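PDB 4MFZ: Dbv8 protein from Nonomuraea, which probably transfers a long aliphatic acyl group from acyl-CoA to an amine during glycopeptide antibiotic synthesis, as a GNAT-family N-acyltransferase. Local coordinates for residues A[22-25]-A[26-30]; A[143-146]-A[147-150]; A[269-272]-A[273-276]; A[310-313]-A[314-318]. All blocks are in the same frame, centred on the assembly; numbering follows the deposited sequence.

Contact 1. Residues A[22-25]-A[26-30]; sequences DAES and VRRQL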
loop_
_atom_site.group_PDB
_atom_site.type_symbol
_atom_site.label_atom_id
_atom_site.label_comp_id
_atom_site.label_asym_id
_atom_site.label_seq_id
_atom_site.Cartn_x
_atom_site.Cartn_y
_atom_site.Cartn_z
ATOM N N ASP A 22 -11.412 -15.515 -22.340
ATOM C CA ASP A 22 -10.538 -14.532 -22.992
ATOM C C ASP A 22 -10.879 -13.185 -22.368
ATOM O O ASP A 22 -11.730 -13.139 -21.475
ATOM C CB ASP A 22 -10.704 -14.528 -24.527
ATOM C CG ASP A 22 -12.099 -14.110 -24.981
ATOM O OD1 ASP A 22 -12.971 -13.821 -24.131
ATOM O OD2 ASP A 22 -12.330 -14.055 -26.209
ATOM N N ALA A 23 -10.247 -12.099 -22.820
ATOM C CA ALA A 23 -10.503 -10.780 -22.221
ATOM C C ALA A 23 -11.968 -10.356 -22.236
ATOM O O ALA A 23 -12.447 -9.764 -21.250
ATOM C CB ALA A 23 -9.638 -9.690 -22.839
ATOM N N GLU A 24 -12.685 -10.652 -23.330
ATOM C CA GLU A 24 -14.071 -10.170 -23.468
ATOM C C GLU A 24 -15.055 -10.909 -22.521
ATOM O O GLU A 24 -15.897 -10.275 -21.903
ATOM C CB GLU A 24 -14.542 -10.252 -24.919
ATOM C CG GLU A 24 -16.024 -9.984 -25.083
ATOM C CD GLU A 24 -16.732 -11.134 -25.778
ATOM O OE1 GLU A 24 -16.818 -12.236 -25.173
ATOM O OE2 GLU A 24 -17.199 -10.945 -26.931
ATOM N N SER A 25 -14.947 -12.230 -22.427
ATOM C CA SER A 25 -15.783 -12.981 -21.518
ATOM C C SER A 25 -15.385 -12.748 -20.060
ATOM O O SER A 25 -16.246 -12.755 -19.195
ATOM C CB SER A 25 -15.782 -14.466 -21.851
ATOM O OG SER A 25 -14.485 -15.029 -21.724
ATOM N N VAL A 26 -14.099 -12.517 -19.785
ATOM C CA VAL A 26 -13.685 -12.195 -18.414
ATOM C C VAL A 26 -14.254 -10.855 -17.985
ATOM O O VAL A 26 -14.768 -10.749 -16.867
ATOM C CB VAL A 26 -12.152 -12.220 -18.205
ATOM C CG1 VAL A 26 -11.792 -11.580 -16.856
ATOM C CG2 VAL A 26 -11.638 -13.644 -18.275
ATOM N N ARG A 27 -14.195 -9.839 -18.853
ATOM C CA ARG A 27 -14.898 -8.574 -18.587
ATOM C C ARG A 27 -16.375 -8.791 -18.223
ATOM O O ARG A 27 -16.875 -8.259 -17.211
ATOM C CB ARG A 27 -14.811 -7.596 -19.763
ATOM C CG ARG A 27 -15.327 -6.221 -19.399
ATOM C CD ARG A 27 -15.513 -5.242 -20.553
ATOM N NE ARG A 27 -16.466 -4.206 -20.125
ATOM C CZ ARG A 27 -17.118 -3.372 -20.936
ATOM N NH1 ARG A 27 -16.925 -3.418 -22.243
ATOM N NH2 ARG A 27 -17.980 -2.496 -20.434
ATOM N N ARG A 28 -17.063 -9.571 -19.052
ATOM C CA ARG A 28 -18.486 -9.788 -18.888
ATOM C C ARG A 28 -18.828 -10.537 -17.591
ATOM O O ARG A 28 -19.731 -10.126 -16.870
ATOM C CB ARG A 28 -19.048 -10.518 -20.105
ATOM C CG ARG A 28 -20.554 -10.730 -20.041
ATOM C CD ARG A 28 -21.126 -11.169 -21.392
ATOM N NE ARG A 28 -20.398 -12.330 -21.887
ATOM C CZ ARG A 28 -19.569 -12.297 -22.926
ATOM N NH1 ARG A 28 -19.392 -11.155 -23.594
ATOM N NH2 ARG A 28 -18.932 -13.409 -23.304
ATOM N N GLN A 29 -18.103 -11.614 -17.289
ATOM C CA GLN A 29 -18.418 -12.428 -16.114
ATOM C C GLN A 29 -18.093 -11.759 -14.783
ATOM O O GLN A 29 -18.807 -11.973 -13.810
ATOM C CB GLN A 29 -17.779 -13.803 -16.214
ATOM C CG GLN A 29 -18.353 -14.541 -17.407
ATOM C CD GLN A 29 -17.991 -15.995 -17.441
ATOM O OE1 GLN A 29 -17.831 -16.569 -18.524
ATOM N NE2 GLN A 29 -17.878 -16.616 -16.267
ATOM N N LEU A 30 -17.045 -10.932 -14.762
ATOM C CA LEU A 30 -16.601 -10.300 -13.519
ATOM C C LEU A 30 -17.219 -8.914 -13.342
ATOM O O LEU A 30 -16.920 -8.217 -12.381
ATOM C CB LEU A 30 -15.060 -10.257 -13.444
ATOM C CG LEU A 30 -14.290 -11.581 -13.532
ATOM C CD1 LEU A 30 -12.783 -11.346 -13.455
ATOM C CD2 LEU A 30 -14.688 -12.586 -12.453
#
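Glu24 and Arg28 meet one helical turn apart on the outer side of helix 23-29. Their side chains run alongside each other and point the same way. Glu24 OE1 forms a salt bridge with Arg28 NH2 at 3.1 Å. The oxygen lies near the guanidinium plane, yet the nitrogen comes from above the carboxylate plane, because the two flat groups are turned 70° apart. Arg28 bends at chi3 (53°), which folds its guanidinium back along the helix. One guanidinium face then lies over Glu24 O and Ser25 CA, and Arg28 NH2 comes to 3.6 Å from Ser25 CB.

The backbone beneath is regular. Arg28 N donates to Glu24 O, and Gln29 N donates to Ser25 O at 2.9 Å. At the start of the helix, Val26 N bonds to Asp22 O.

Asp22 OD1 takes two bonds from Ser25. Ser25 N donates almost straight to Asp22 OD1 at 3.1 Å, and Ser25 OG donates to it from the anti side, tilted out of the carboxylate plane. The charge of Asp22 would probably suit the helix dipole.

Further out, Val26 rests on Trp93 and Leu94 of helix 89-104, while Ala23 and Arg27 touch Leu40 of helix 37-46. Arg27 NE bonds to Leu32 O. The arrangement is an aspartate N-cap followed by an i to i+4 salt bridge on a short surface helix.

Contact 2. Residues A[143-146]-A[147-150]; sequences RRFH and ATRD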
loop_
_atom_site.group_PDB
_atom_site.type_symbol
_atom_site.label_atom_id
_atom_site.label_comp_id
_atom_site.label_asym_id
_atom_site.label_seq_id
_atom_site.Cartn_x
_atom_site.Cartn_y
_atom_site.Cartn_z
ATOM N N ARG A 143 10.096 -13.417 -2.936
ATOM C CA ARG A 143 11.117 -13.955 -2.067
ATOM C C ARG A 143 12.347 -14.383 -2.824
ATOM O O ARG A 143 13.451 -14.132 -2.357
ATOM C CB ARG A 143 10.548 -15.069 -1.197
ATOM C CG ARG A 143 9.798 -14.448 -0.015
ATOM C CD ARG A 143 8.736 -15.345 0.594
ATOM N NE ARG A 143 9.156 -16.200 1.713
ATOM C CZ ARG A 143 10.286 -16.110 2.429
ATOM N NH1 ARG A 143 11.218 -15.174 2.186
ATOM N NH2 ARG A 143 10.490 -16.993 3.416
ATOM N N ARG A 144 12.179 -14.975 -4.013
ATOM C CA ARG A 144 13.354 -15.208 -4.847
ATOM C C ARG A 144 14.092 -13.908 -5.174
ATOM O O ARG A 144 15.321 -13.855 -5.078
ATOM C CB ARG A 144 13.018 -15.993 -6.113
ATOM C CG ARG A 144 12.795 -17.471 -5.842
ATOM C CD ARG A 144 12.676 -18.265 -7.139
ATOM N NE ARG A 144 11.584 -17.831 -8.004
ATOM C CZ ARG A 144 10.346 -18.315 -7.979
ATOM N NH1 ARG A 144 9.992 -19.257 -7.106
ATOM N NH2 ARG A 144 9.448 -17.834 -8.832
ATOM N N PHE A 145 13.365 -12.851 -5.533
ATOM C CA PHE A 145 14.000 -11.537 -5.793
ATOM C C PHE A 145 14.750 -10.959 -4.561
ATOM O O PHE A 145 15.890 -10.514 -4.663
ATOM C CB PHE A 145 12.986 -10.506 -6.313
ATOM C CG PHE A 145 13.606 -9.160 -6.612
ATOM C CD1 PHE A 145 14.562 -9.027 -7.632
ATOM C CD2 PHE A 145 13.263 -8.036 -5.867
ATOM C CE1 PHE A 145 15.176 -7.805 -7.896
ATOM C CE2 PHE A 145 13.859 -6.805 -6.140
ATOM C CZ PHE A 145 14.822 -6.687 -7.150
ATOM N N HIS A 146 14.086 -10.957 -3.412
ATOM C CA HIS A 146 14.710 -10.567 -2.156
ATOM C C HIS A 146 16.001 -11.326 -1.904
ATOM O O HIS A 146 17.013 -10.689 -1.640
ATOM C CB HIS A 146 13.723 -10.714 -0.998
ATOM C CG HIS A 146 12.751 -9.547 -0.843
ATOM N ND1 HIS A 146 12.091 -9.310 0.318
ATOM C CD2 HIS A 146 12.355 -8.534 -1.733
ATOM C CE1 HIS A 146 11.295 -8.233 0.174
ATOM N NE2 HIS A 146 11.443 -7.762 -1.085
ATOM N N ALA A 147 16.003 -12.663 -2.020
ATOM C CA ALA A 147 17.249 -13.456 -1.838
ATOM C C ALA A 147 18.384 -13.069 -2.776
ATOM O O ALA A 147 19.548 -13.001 -2.333
ATOM C CB ALA A 147 16.996 -14.962 -1.924
ATOM N N THR A 148 18.086 -12.836 -4.060
ATOM C CA THR A 148 19.150 -12.444 -4.989
ATOM C C THR A 148 19.780 -11.124 -4.561
ATOM O O THR A 148 20.932 -10.866 -4.880
ATOM C CB THR A 148 18.695 -12.302 -6.466
ATOM O OG1 THR A 148 17.901 -11.118 -6.620
ATOM C CG2 THR A 148 17.934 -13.515 -6.961
ATOM N N ARG A 149 19.006 -10.283 -3.868
ATOM C CA ARG A 149 19.505 -9.001 -3.349
ATOM C C ARG A 149 20.058 -9.078 -1.913
ATOM O O ARG A 149 20.442 -8.053 -1.344
ATOM C CB ARG A 149 18.412 -7.920 -3.416
ATOM C CG ARG A 149 17.994 -7.516 -4.811
ATOM C CD ARG A 149 19.214 -7.297 -5.666
ATOM N NE ARG A 149 18.854 -6.856 -7.001
ATOM C CZ ARG A 149 19.026 -5.620 -7.444
ATOM N NH1 ARG A 149 19.549 -4.688 -6.654
ATOM N NH2 ARG A 149 18.704 -5.325 -8.694
ATOM N N ASP A 150 20.069 -10.287 -1.341
ATOM C CA ASP A 150 20.494 -10.545 0.036
ATOM C C ASP A 150 19.695 -9.766 1.096
ATOM O O ASP A 150 20.231 -9.419 2.149
ATOM C CB ASP A 150 22.024 -10.358 0.201
ATOM C CG ASP A 150 22.819 -11.410 -0.572
ATOM O OD1 ASP A 150 22.605 -12.625 -0.326
ATOM O OD2 ASP A 150 23.644 -11.035 -1.443
#
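Phe145 and Arg149 make the close side-chain contact at the end of helix 130-148. Arg149 CG lies over one face of the Phe145 ring, offset toward the rim, 4.0 Å from Phe145 CZ. Arg149 NE follows at 3.9 Å from Phe145 CE1. The guanidinium plane is turned 59° from the ring, so the two do not stack flat. A bend at chi2 (-46°) carries the Arg149 chain back across the ring.

Below the ring, Phe145 O accepts two bonds. Arg149 N donates to Phe145 O at 3.2 Å, and Thr148 OG1 donates to Phe145 O at 2.9 Å. The Thr148 hydroxyl reaches this carbonyl because it sits between its own backbone N and carbonyl carbon (chi1 73°). A weak bond from Arg149 N to His146 O is also present. Phe244 touches both Phe145 and Arg149, and Arg149 NH1 forms a salt bridge with Glu246. His146 is buried beside Tyr194 and bonds to Thr156.

The other side is looser. Ala147 and Thr148 are exposed, and Ala147 CB stays 3.7 Å from Arg143 O. Arg144, also exposed, makes a long, weak ion pair with Glu51.

Asp150 leaves the helix with positive phi, and Asp150 N bonds to Ala147 O at 2.9 Å. This reversal is a Schellman motif, a common way of capping a helix at its C-terminal end.

Contact 3. Residues A[269-272]-A[273-276]; sequences EDSH and ILQL. With MFK (decanoyl-CoA), chain B.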
loop_
_atom_site.group_PDB
_atom_site.type_symbol
_atom_site.label_atom_id
_atom_site.label_comp_id
_atom_site.label_asym_id
_atom_site.label_seq_id
_atom_site.Cartn_x
_atom_site.Cartn_y
_atom_site.Cartn_z
ATOM N N GLU A 269 2.948 21.455 22.002
ATOM C CA GLU A 269 4.351 21.747 21.754
ATOM C C GLU A 269 5.233 20.505 21.613
ATOM O O GLU A 269 6.154 20.498 20.812
ATOM C CB GLU A 269 4.898 22.686 22.826
ATOM C CG GLU A 269 4.309 24.088 22.733
ATOM C CD GLU A 269 5.322 25.197 23.017
ATOM O OE1 GLU A 269 6.330 24.948 23.734
ATOM O OE2 GLU A 269 5.098 26.326 22.515
ATOM N N ASP A 270 4.946 19.446 22.360
ATOM C CA ASP A 270 5.771 18.239 22.266
ATOM C C ASP A 270 5.328 17.215 21.176
ATOM O O ASP A 270 5.762 16.055 21.195
ATOM C CB ASP A 270 5.867 17.563 23.640
ATOM C CG ASP A 270 4.548 16.971 24.094
ATOM O OD1 ASP A 270 3.477 17.301 23.519
ATOM O OD2 ASP A 270 4.582 16.167 25.039
ATOM N N SER A 271 4.465 17.638 20.253
ATOM C CA SER A 271 3.988 16.783 19.161
ATOM C C SER A 271 5.112 16.181 18.340
ATOM O O SER A 271 5.964 16.910 17.844
ATOM C CB SER A 271 3.086 17.586 18.219
ATOM O OG SER A 271 3.064 16.972 16.937
ATOM N N HIS A 272 5.114 14.859 18.184
ATOM C CA HIS A 272 6.136 14.193 17.367
ATOM C C HIS A 272 6.074 14.718 15.933
ATOM O O HIS A 272 7.093 14.842 15.292
ATOM C CB HIS A 272 5.945 12.672 17.304
ATOM C CG HIS A 272 5.829 11.965 18.651
ATOM N ND1 HIS A 272 6.663 12.216 19.710
ATOM C CD2 HIS A 272 4.987 10.941 19.050
ATOM C CE1 HIS A 272 6.337 11.402 20.734
ATOM N NE2 HIS A 272 5.308 10.624 20.338
ATOM N N ILE A 273 4.862 14.993 15.424
ATOM C CA ILE A 273 4.659 15.490 14.053
ATOM C C ILE A 273 5.338 16.861 13.905
ATOM O O ILE A 273 6.165 17.055 13.001
ATOM C CB ILE A 273 3.147 15.583 13.670
ATOM C CG1 ILE A 273 2.515 14.185 13.556
ATOM C CG2 ILE A 273 2.930 16.376 12.365
ATOM C CD1 ILE A 273 0.998 14.171 13.729
ATOM N N LEU A 274 5.049 17.781 14.832
ATOM C CA LEU A 274 5.610 19.124 14.732
ATOM C C LEU A 274 7.124 19.108 14.845
ATOM O O LEU A 274 7.822 19.769 14.081
ATOM C CB LEU A 274 5.005 20.089 15.760
ATOM C CG LEU A 274 3.496 20.256 15.740
ATOM C CD1 LEU A 274 3.116 21.300 16.792
ATOM C CD2 LEU A 274 2.939 20.626 14.359
ATOM N N GLN A 275 7.640 18.352 15.801
ATOM C CA GLN A 275 9.081 18.232 15.917
ATOM C C GLN A 275 9.739 17.589 14.672
ATOM O O GLN A 275 10.701 18.145 14.104
ATOM C CB GLN A 275 9.451 17.450 17.187
ATOM C CG GLN A 275 10.913 17.028 17.209
ATOM C CD GLN A 275 11.316 16.321 18.496
ATOM O OE1 GLN A 275 10.623 16.406 19.515
ATOM N NE2 GLN A 275 12.461 15.631 18.452
ATOM N N LEU A 276 9.236 16.425 14.250
ATOM C CA LEU A 276 9.958 15.644 13.237
ATOM C C LEU A 276 9.901 16.254 11.847
ATOM O O LEU A 276 10.844 16.125 11.084
ATOM C CB LEU A 276 9.553 14.150 13.233
ATOM C CG LEU A 276 9.853 13.419 14.563
ATOM C CD1 LEU A 276 9.314 12.007 14.488
ATOM C CD2 LEU A 276 11.346 13.387 14.843
HETATM C CCG MFK B . 6.620 13.736 10.957
HETATM C CCF MFK B . 7.798 13.917 10.001
HETATM C CCE MFK B . 7.547 13.117 8.741
HETATM C CCD MFK B . 6.644 13.922 7.840
HETATM C CCC MFK B . 6.835 13.427 6.420
HETATM C CCB MFK B . 5.552 12.821 5.907
HETATM C CCA MFK B . 5.687 12.672 4.403
HETATM C CBZ MFK B . 5.679 11.187 4.075
HETATM C CAK MFK B . 4.408 10.843 3.322
HETATM C CAJ MFK B . 3.569 9.855 4.144
HETATM O OAL MFK B . 4.087 8.995 4.864
HETATM S SAI MFK B . 1.843 10.058 3.927
HETATM C CAH MFK B . 1.142 8.816 5.095
HETATM C CAG MFK B . 1.277 9.245 6.560
HETATM N NAF MFK B . 0.768 8.130 7.375
HETATM C CAE MFK B . -0.270 8.254 8.222
HETATM O OAM MFK B . -0.862 9.309 8.437
HETATM C CAD MFK B . -0.655 6.959 8.968
HETATM C CAC MFK B . -1.680 7.273 10.075
HETATM N NAB MFK B . -1.147 8.281 11.014
HETATM C CAA MFK B . -0.596 7.864 12.164
HETATM O OAO MFK B . -0.509 6.665 12.471
HETATM C CAN MFK B . -0.102 8.955 13.126
HETATM O OAU MFK B . -0.601 10.254 12.733
HETATM C CAP MFK B . 1.434 8.981 13.286
HETATM C CAR MFK B . 2.085 9.184 11.926
HETATM C CAS MFK B . 1.988 7.694 13.890
HETATM C CAQ MFK B . 1.814 10.144 14.197
HETATM O OAT MFK B . 1.182 9.939 15.442
HETATM P PAV MFK B . 1.816 10.455 16.832
HETATM O OAX MFK B . 3.213 10.014 16.974
HETATM O OAW MFK B . 0.846 10.133 17.918
HETATM O OAY MFK B . 1.777 12.028 16.487
HETATM P PAZ MFK B . 1.845 13.257 17.517
HETATM O OBA MFK B . 2.190 14.516 16.631
HETATM O OBB MFK B . 2.831 13.081 18.605
HETATM O "O5'" MFK B . 0.318 13.551 17.933
HETATM C "C5'" MFK B . -0.068 14.603 18.789
HETATM C "C4'" MFK B . -1.580 14.482 19.009
HETATM O "O4'" MFK B . -2.357 14.105 17.806
HETATM C "C3'" MFK B . -1.900 13.392 20.003
HETATM O "O3'" MFK B . -3.096 13.776 20.682
HETATM P PBV MFK B . -3.158 13.618 22.294
HETATM O OBW MFK B . -3.283 12.048 22.470
HETATM O OBY MFK B . -4.549 14.353 22.702
HETATM O OBX MFK B . -1.975 14.054 23.031
HETATM C "C2'" MFK B . -2.147 12.200 19.073
HETATM O "O2'" MFK B . -2.879 11.149 19.674
HETATM C "C1'" MFK B . -2.973 12.821 17.987
HETATM N N9 MFK B . -2.884 12.035 16.728
HETATM C C8 MFK B . -1.846 12.000 15.885
HETATM N N7 MFK B . -2.170 11.186 14.871
HETATM C C5 MFK B . -3.431 10.765 15.060
HETATM C C4 MFK B . -3.858 11.294 16.211
HETATM N N3 MFK B . -5.110 11.073 16.638
HETATM C C2 MFK B . -6.073 10.154 15.978
HETATM N N1 MFK B . -5.482 9.630 14.730
HETATM C C6 MFK B . -4.240 9.956 14.345
HETATM N N6 MFK B . -3.765 9.460 13.205
#
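The start of helix 272-277 forms part of the decanoyl-CoA pocket, at the pyrophosphate. Ser271 is its N-cap and meets Leu274 with its hydroxyl. Leu274 N donates to Ser271 OG at 3.0 Å and 172°. Ser271 OG in turn donates to phosphate oxygen OBA of decanoyl-CoA at 2.6 Å. The chi1 of Ser271 (157°) sets OG away from the backbone N and beside the carbonyl carbon, between helix and phosphate.

Two backbone N-H groups of the first turn hold the same phosphate. Ile273 N donates to OBA at 3.0 Å, and His272 N donates to OBB at 2.9 Å. OBA is thus gripped by two donors. The helix start would probably favour this negative group.

Deeper in the turn, Gln275 N bonds to Ser271 O, and Leu276 N bonds to His272 O. Leu276 also meets the fatty chain: its CB is 3.7 Å from CCF of the decanoyl tail. Leu276 also touches Tyr229 and Tyr230 of helix 226-243.

One short helix therefore touches both the pyrophosphate and the acyl tail. It is an N-capped helix start that binds a phosphate in the CoA site of the GNAT-like domain.

Contact 4. Residues A[310-313]-A[314-318]; sequences PQRS and TLEKA. With MFK (decanoyl-CoA), chain B.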
loop_
_atom_site.group_PDB
_atom_site.type_symbol
_atom_site.label_atom_id
_atom_site.label_comp_id
_atom_site.label_asym_id
_atom_site.label_seq_id
_atom_site.Cartn_x
_atom_site.Cartn_y
_atom_site.Cartn_z
ATOM N N PRO A 310 -15.335 10.084 16.343
ATOM C CA PRO A 310 -14.718 10.083 17.681
ATOM C C PRO A 310 -13.959 11.389 17.970
ATOM O O PRO A 310 -13.399 12.006 17.049
ATOM C CB PRO A 310 -13.770 8.879 17.643
ATOM C CG PRO A 310 -13.579 8.578 16.190
ATOM C CD PRO A 310 -14.864 8.956 15.518
ATOM N N GLN A 311 -13.978 11.814 19.231
ATOM C CA GLN A 311 -13.366 13.077 19.627
ATOM C C GLN A 311 -12.460 12.909 20.854
ATOM O O GLN A 311 -12.523 13.726 21.772
ATOM C CB GLN A 311 -14.449 14.109 19.947
ATOM C CG GLN A 311 -15.260 14.567 18.760
ATOM C CD GLN A 311 -14.467 15.502 17.870
ATOM O OE1 GLN A 311 -13.814 15.068 16.907
ATOM N NE2 GLN A 311 -14.503 16.786 18.193
ATOM N N ARG A 312 -11.637 11.858 20.876
ATOM C CA ARG A 312 -10.672 11.623 21.968
ATOM C C ARG A 312 -9.375 12.438 21.894
ATOM O O ARG A 312 -9.030 13.141 22.830
ATOM C CB ARG A 312 -10.297 10.145 22.058
ATOM C CG ARG A 312 -11.283 9.309 22.832
ATOM C CD ARG A 312 -11.158 9.560 24.329
ATOM N NE ARG A 312 -12.066 8.665 25.039
ATOM C CZ ARG A 312 -11.754 7.437 25.443
ATOM N NH1 ARG A 312 -10.534 6.944 25.241
ATOM N NH2 ARG A 312 -12.673 6.708 26.059
ATOM N N SER A 313 -8.632 12.316 20.800
ATOM C CA SER A 313 -7.316 12.954 20.738
ATOM C C SER A 313 -7.449 14.420 20.373
ATOM O O SER A 313 -8.473 14.846 19.830
ATOM C CB SER A 313 -6.397 12.225 19.752
ATOM O OG SER A 313 -6.676 12.596 18.405
ATOM N N THR A 314 -6.417 15.199 20.678
ATOM C CA THR A 314 -6.462 16.609 20.347
ATOM C C THR A 314 -6.487 16.780 18.839
ATOM O O THR A 314 -7.081 17.725 18.364
ATOM C CB THR A 314 -5.345 17.477 20.997
ATOM O OG1 THR A 314 -4.434 17.928 20.005
ATOM C CG2 THR A 314 -4.604 16.768 22.125
ATOM N N LEU A 315 -5.901 15.853 18.079
ATOM C CA LEU A 315 -6.021 15.919 16.615
ATOM C C LEU A 315 -7.446 15.661 16.081
ATOM O O LEU A 315 -7.895 16.355 15.154
ATOM C CB LEU A 315 -5.017 15.004 15.919
ATOM C CG LEU A 315 -5.044 15.015 14.390
ATOM C CD1 LEU A 315 -4.844 16.419 13.812
ATOM C CD2 LEU A 315 -3.971 14.075 13.877
ATOM N N GLU A 316 -8.129 14.653 16.632
ATOM C CA GLU A 316 -9.528 14.363 16.268
ATOM C C GLU A 316 -10.419 15.587 16.496
ATOM O O GLU A 316 -11.225 15.963 15.611
ATOM C CB GLU A 316 -10.070 13.150 17.044
ATOM C CG GLU A 316 -9.354 11.839 16.743
ATOM C CD GLU A 316 -9.746 10.702 17.677
ATOM O OE1 GLU A 316 -10.195 10.935 18.834
ATOM O OE2 GLU A 316 -9.589 9.542 17.251
ATOM N N LYS A 317 -10.248 16.213 17.667
ATOM C CA LYS A 317 -10.961 17.439 18.025
ATOM C C LYS A 317 -10.657 18.534 16.997
ATOM O O LYS A 317 -11.588 19.110 16.419
ATOM C CB LYS A 317 -10.579 17.894 19.450
ATOM C CG LYS A 317 -11.247 17.093 20.562
ATOM C CD LYS A 317 -10.751 17.548 21.923
ATOM C CE LYS A 317 -10.826 16.419 22.946
ATOM N NZ LYS A 317 -10.513 16.892 24.331
ATOM N N ALA A 318 -9.358 18.769 16.756
ATOM C CA ALA A 318 -8.863 19.761 15.781
ATOM C C ALA A 318 -9.417 19.585 14.372
ATOM O O ALA A 318 -9.809 20.566 13.745
ATOM C CB ALA A 318 -7.341 19.751 15.706
HETATM C CCG MFK B . 6.620 13.736 10.957
HETATM C CCF MFK B . 7.798 13.917 10.001
HETATM C CCE MFK B . 7.547 13.117 8.741
HETATM C CCD MFK B . 6.644 13.922 7.840
HETATM C CCC MFK B . 6.835 13.427 6.420
HETATM C CCB MFK B . 5.552 12.821 5.907
HETATM C CCA MFK B . 5.687 12.672 4.403
HETATM C CBZ MFK B . 5.679 11.187 4.075
HETATM C CAK MFK B . 4.408 10.843 3.322
HETATM C CAJ MFK B . 3.569 9.855 4.144
HETATM O OAL MFK B . 4.087 8.995 4.864
HETATM S SAI MFK B . 1.843 10.058 3.927
HETATM C CAH MFK B . 1.142 8.816 5.095
HETATM C CAG MFK B . 1.277 9.245 6.560
HETATM N NAF MFK B . 0.768 8.130 7.375
HETATM C CAE MFK B . -0.270 8.254 8.222
HETATM O OAM MFK B . -0.862 9.309 8.437
HETATM C CAD MFK B . -0.655 6.959 8.968
HETATM C CAC MFK B . -1.680 7.273 10.075
HETATM N NAB MFK B . -1.147 8.281 11.014
HETATM C CAA MFK B . -0.596 7.864 12.164
HETATM O OAO MFK B . -0.509 6.665 12.471
HETATM C CAN MFK B . -0.102 8.955 13.126
HETATM O OAU MFK B . -0.601 10.254 12.733
HETATM C CAP MFK B . 1.434 8.981 13.286
HETATM C CAR MFK B . 2.085 9.184 11.926
HETATM C CAS MFK B . 1.988 7.694 13.890
HETATM C CAQ MFK B . 1.814 10.144 14.197
HETATM O OAT MFK B . 1.182 9.939 15.442
HETATM P PAV MFK B . 1.816 10.455 16.832
HETATM O OAX MFK B . 3.213 10.014 16.974
HETATM O OAW MFK B . 0.846 10.133 17.918
HETATM O OAY MFK B . 1.777 12.028 16.487
HETATM P PAZ MFK B . 1.845 13.257 17.517
HETATM O OBA MFK B . 2.190 14.516 16.631
HETATM O OBB MFK B . 2.831 13.081 18.605
HETATM O "O5'" MFK B . 0.318 13.551 17.933
HETATM C "C5'" MFK B . -0.068 14.603 18.789
HETATM C "C4'" MFK B . -1.580 14.482 19.009
HETATM O "O4'" MFK B . -2.357 14.105 17.806
HETATM C "C3'" MFK B . -1.900 13.392 20.003
HETATM O "O3'" MFK B . -3.096 13.776 20.682
HETATM P PBV MFK B . -3.158 13.618 22.294
HETATM O OBW MFK B . -3.283 12.048 22.470
HETATM O OBY MFK B . -4.549 14.353 22.702
HETATM O OBX MFK B . -1.975 14.054 23.031
HETATM C "C2'" MFK B . -2.147 12.200 19.073
HETATM O "O2'" MFK B . -2.879 11.149 19.674
HETATM C "C1'" MFK B . -2.973 12.821 17.987
HETATM N N9 MFK B . -2.884 12.035 16.728
HETATM C C8 MFK B . -1.846 12.000 15.885
HETATM N N7 MFK B . -2.170 11.186 14.871
HETATM C C5 MFK B . -3.431 10.765 15.060
HETATM C C4 MFK B . -3.858 11.294 16.211
HETATM N N3 MFK B . -5.110 11.073 16.638
HETATM C C2 MFK B . -6.073 10.154 15.978
HETATM N N1 MFK B . -5.482 9.630 14.730
HETATM C C6 MFK B . -4.240 9.956 14.345
HETATM N N6 MFK B . -3.765 9.460 13.205
HETATM O O HOH W 1 -7.624 15.192 23.989
#
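The backbone turns from the loop at Pro310 into helix 314-324, with Ser313 at the N-cap and its O accepting from Lys317 N at 3.1 Å. Ser313 and Glu316 each bind the backbone of the other. Glu316 N donates to Ser313 OG at 3.1 Å and 168°. In return, Ser313 N donates to Glu316 OE1 at 2.9 Å, approaching from above the carboxylate plane. With CG opposite its own carbonyl carbon (chi1 -63°) and the chain extended beyond, Glu316 reaches back to the loop. A second, weak bond comes from Arg312 N to the same oxygen.

This reciprocal pair is a capping box. Here it also forms part of the decanoyl-CoA pocket of the GNAT-like domain. Ser313 OG donates to adenine N3 of decanoyl-CoA at 2.8 Å, so the hydroxyl that caps the helix also holds the base. Glu316 CG lies beside it, 3.8 Å from C2 of the ring. Leu315, one residue before Glu316, meets both base and sugar. Its CD2 is 3.5 Å from adenine N7, and its CB lies near the ribose at O4'. Behind it, Leu315 packs on Trp257, Leu263 and Val298.

On the phosphate side, Thr314 N donates to OBY of the 3'-phosphate, although the position of that oxygen is less certain. A water donates to Arg312 O at 2.7 Å. It has weak bonds to Lys317 NZ and to OBY. The aliphatic part of Lys317 runs past the loop carbonyls, with its CE 3.4 Å from Gln311 O. Phe299 of helix 291-299 touches both Pro310 and Glu316.

In the fold
The four contacts follow one another along the chain; none nests in or crosses another. Contact 1 opens the first helix, 23-29, and sets it against helices 37-46 and 89-104. Contact 2 closes helix 130-148 and brings it to the loop after helix 226-243, a tie from the N-terminal part of the protein to the GNAT-like C-terminal part. Contact 3 ends the loop after strand 251-256 and starts helix 272-277. Contact 4 ends the loop after helix 291-299 and starts helix 314-324. Contacts 3 and 4 have centres about 16 Å apart and share decanoyl-CoA between them. Contacts 1 and 3 lie on opposite sides of the chain's centre, their centres about 51 Å apart.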